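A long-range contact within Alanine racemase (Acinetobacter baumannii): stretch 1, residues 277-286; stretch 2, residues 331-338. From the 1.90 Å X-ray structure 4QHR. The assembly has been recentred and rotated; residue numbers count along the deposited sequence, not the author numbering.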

# COMPACT_ATOMS: atom_id res chain seq x y z
N TYR A 277 -5.46 -3.32 1.83
CA TYR A 277 -6.48 -4.00 1.07
C TYR A 277 -7.05 -3.04 0.01
O TYR A 277 -7.40 -1.92 0.38
CB TYR A 277 -7.59 -4.47 2.01
CG TYR A 277 -8.59 -5.41 1.35
CD1 TYR A 277 -8.25 -6.72 1.04
CD2 TYR A 277 -9.84 -4.98 1.03
CE1 TYR A 277 -9.17 -7.58 0.44
CE2 TYR A 277 -10.78 -5.84 0.46
CZ TYR A 277 -10.43 -7.13 0.15
OH TYR A 277 -11.38 -7.97 -0.43
N PRO A 278 -7.11 -3.43 -1.28
CA PRO A 278 -7.38 -2.45 -2.32
C PRO A 278 -8.82 -1.96 -2.28
O PRO A 278 -9.69 -2.73 -1.90
CB PRO A 278 -7.13 -3.19 -3.63
CG PRO A 278 -6.47 -4.46 -3.29
CD PRO A 278 -6.79 -4.77 -1.85
N ARG A 279 -9.03 -0.71 -2.67
CA ARG A 279 -10.31 -0.05 -2.54
C ARG A 279 -11.19 -0.23 -3.74
O ARG A 279 -12.40 -0.50 -3.57
CB ARG A 279 -10.11 1.48 -2.35
CG ARG A 279 -11.36 2.31 -2.25
CD ARG A 279 -11.09 3.81 -2.03
NE ARG A 279 -12.33 4.56 -2.24
CZ ARG A 279 -12.78 4.97 -3.44
NH1 ARG A 279 -12.08 4.76 -4.56
NH2 ARG A 279 -13.92 5.65 -3.52
N ALA A 280 -10.64 -0.02 -4.93
CA ALA A 280 -11.50 0.23 -6.08
C ALA A 280 -11.59 -1.00 -7.01
O ALA A 280 -10.60 -1.42 -7.58
CB ALA A 280 -11.03 1.47 -6.83
N TYR A 281 -12.76 -1.58 -7.12
CA TYR A 281 -12.94 -2.81 -7.86
C TYR A 281 -13.66 -2.59 -9.16
O TYR A 281 -14.45 -1.68 -9.28
CB TYR A 281 -13.65 -3.81 -6.97
CG TYR A 281 -12.74 -4.23 -5.89
CD1 TYR A 281 -12.62 -3.46 -4.74
CD2 TYR A 281 -11.92 -5.36 -6.01
CE1 TYR A 281 -11.75 -3.82 -3.71
CE2 TYR A 281 -11.03 -5.72 -4.98
CZ TYR A 281 -10.96 -4.94 -3.82
OH TYR A 281 -10.09 -5.27 -2.78
N VAL A 282 -13.36 -3.40 -10.16
CA VAL A 282 -14.01 -3.28 -11.46
C VAL A 282 -14.98 -4.46 -11.79
O VAL A 282 -15.69 -4.44 -12.81
CB VAL A 282 -12.96 -3.13 -12.59
CG1 VAL A 282 -12.19 -1.85 -12.44
CG2 VAL A 282 -12.03 -4.30 -12.61
N LYS A 283 -14.95 -5.48 -10.92
CA LYS A 283 -15.84 -6.64 -10.95
C LYS A 283 -16.04 -6.95 -9.49
O LYS A 283 -15.29 -6.43 -8.67
CB LYS A 283 -15.16 -7.86 -11.59
CG LYS A 283 -14.18 -7.56 -12.72
CD LYS A 283 -13.75 -8.77 -13.56
CE LYS A 283 -13.62 -10.09 -12.79
NZ LYS A 283 -13.43 -11.23 -13.74
N GLN A 284 -16.97 -7.84 -9.19
CA GLN A 284 -17.26 -8.25 -7.81
C GLN A 284 -16.06 -9.02 -7.18
O GLN A 284 -15.46 -9.91 -7.79
CB GLN A 284 -18.52 -9.13 -7.81
CG GLN A 284 -19.06 -9.51 -6.44
CD GLN A 284 -20.47 -10.12 -6.49
OE1 GLN A 284 -20.84 -10.91 -7.42
NE2 GLN A 284 -21.29 -9.77 -5.50
N ASN A 285 -15.73 -8.68 -5.94
CA ASN A 285 -14.66 -9.33 -5.23
C ASN A 285 -15.26 -10.15 -4.08
O ASN A 285 -16.39 -9.88 -3.64
CB ASN A 285 -13.69 -8.26 -4.69
CG ASN A 285 -12.43 -8.88 -4.13
OD1 ASN A 285 -11.95 -9.88 -4.66
ND2 ASN A 285 -11.95 -8.36 -2.99
N PHE A 286 -14.50 -11.14 -3.62
CA PHE A 286 -14.93 -12.05 -2.59
C PHE A 286 -13.83 -12.18 -1.54
O PHE A 286 -12.66 -11.96 -1.83
CB PHE A 286 -15.23 -13.43 -3.21
CG PHE A 286 -16.36 -13.40 -4.21
CD1 PHE A 286 -16.11 -13.10 -5.51
CD2 PHE A 286 -17.68 -13.65 -3.82
CE1 PHE A 286 -17.15 -13.02 -6.45
CE2 PHE A 286 -18.72 -13.59 -4.74
CZ PHE A 286 -18.44 -13.26 -6.07
N ASP A 331 -6.82 -13.56 -8.22
CA ASP A 331 -8.25 -13.30 -8.46
C ASP A 331 -8.67 -11.96 -7.83
O ASP A 331 -9.43 -11.18 -8.41
CB ASP A 331 -9.13 -14.44 -7.93
CG ASP A 331 -8.91 -15.74 -8.67
OD1 ASP A 331 -8.50 -15.68 -9.81
OD2 ASP A 331 -9.15 -16.82 -8.12
N VAL A 332 -8.17 -11.68 -6.63
CA VAL A 332 -8.41 -10.36 -6.01
C VAL A 332 -7.84 -9.26 -6.90
O VAL A 332 -8.52 -8.25 -7.19
CB VAL A 332 -7.80 -10.23 -4.59
CG1 VAL A 332 -8.12 -8.89 -4.03
CG2 VAL A 332 -8.33 -11.30 -3.68
N ALA A 333 -6.60 -9.45 -7.36
CA ALA A 333 -6.03 -8.49 -8.31
C ALA A 333 -6.89 -8.21 -9.55
O ALA A 333 -7.11 -7.06 -9.94
CB ALA A 333 -4.64 -8.92 -8.74
N GLU A 334 -7.35 -9.27 -10.16
CA GLU A 334 -8.15 -9.15 -11.38
C GLU A 334 -9.43 -8.36 -11.09
O GLU A 334 -9.77 -7.46 -11.84
CB GLU A 334 -8.46 -10.53 -11.97
CG GLU A 334 -9.31 -10.42 -13.23
CD GLU A 334 -10.10 -11.68 -13.58
OE1 GLU A 334 -10.35 -12.55 -12.72
OE2 GLU A 334 -10.53 -11.79 -14.75
N ALA A 335 -10.10 -8.63 -9.96
CA ALA A 335 -11.26 -7.82 -9.58
C ALA A 335 -10.94 -6.37 -9.31
O ALA A 335 -11.78 -5.50 -9.46
CB ALA A 335 -11.97 -8.43 -8.38
N ASN A 336 -9.69 -6.11 -8.91
CA ASN A 336 -9.18 -4.75 -8.62
C ASN A 336 -8.61 -4.08 -9.84
O ASN A 336 -8.15 -2.95 -9.72
CB ASN A 336 -8.10 -4.91 -7.48
CG ASN A 336 -7.45 -3.60 -6.98
OD1 ASN A 336 -6.25 -3.62 -6.68
ND2 ASN A 336 -8.21 -2.51 -6.83
N GLY A 337 -8.61 -4.75 -11.00
CA GLY A 337 -8.10 -4.18 -12.27
C GLY A 337 -6.57 -4.13 -12.33
O GLY A 337 -6.01 -3.35 -13.07
N THR A 338 -5.88 -4.97 -11.57
CA THR A 338 -4.41 -4.98 -11.58
C THR A 338 -3.86 -6.42 -11.47
O THR A 338 -4.54 -7.38 -11.83
CB THR A 338 -3.87 -3.99 -10.51
OG1 THR A 338 -2.46 -3.85 -10.68
CG2 THR A 338 -4.20 -4.45 -9.12
O HOH W 1 -7.58 0.39 -5.72

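The end of a helix is held here by an irregular segment of chain, and one carbonyl takes two of the bonds: Ala 335 O, with no backbone bond inside its own stretch, accepts a hydrogen bond from Val 282 N at 2.7 Å and a weak one from Lys 283 N at 3.5 Å. Two successive amides thus converge on a single acceptor.

Next along the chain, Asn 336 extends the pairing with its side chain. Its CA-to-CB bond points away overall, yet with chi1 at t its ND2 donates to Ala 280 O at 2.7 Å; a water accepts from both Asn 336 ND2 and Ala 280 N, each at 3.2 Å. Gly 337 then closes the helix in a Schellman motif, where positive phi favours glycine.

Ala 335 is small and closely packed: buried, it loses more surface to the contact than any other residue, and its CB lies 3.9 Å from Tyr 281 CD2 and 3.8 Å from Gln 284 O. The Tyr 281 ring is tethered within its own stretch, OH donating to Pro 278 O at 2.7 Å, while Val 332 O sits at its edge.

At the exposed margin, two long side chains meet: Lys 283 NZ reaches Glu 334 OE2 at 3.1 Å, a salt bridge whose hydrogen bond is weak.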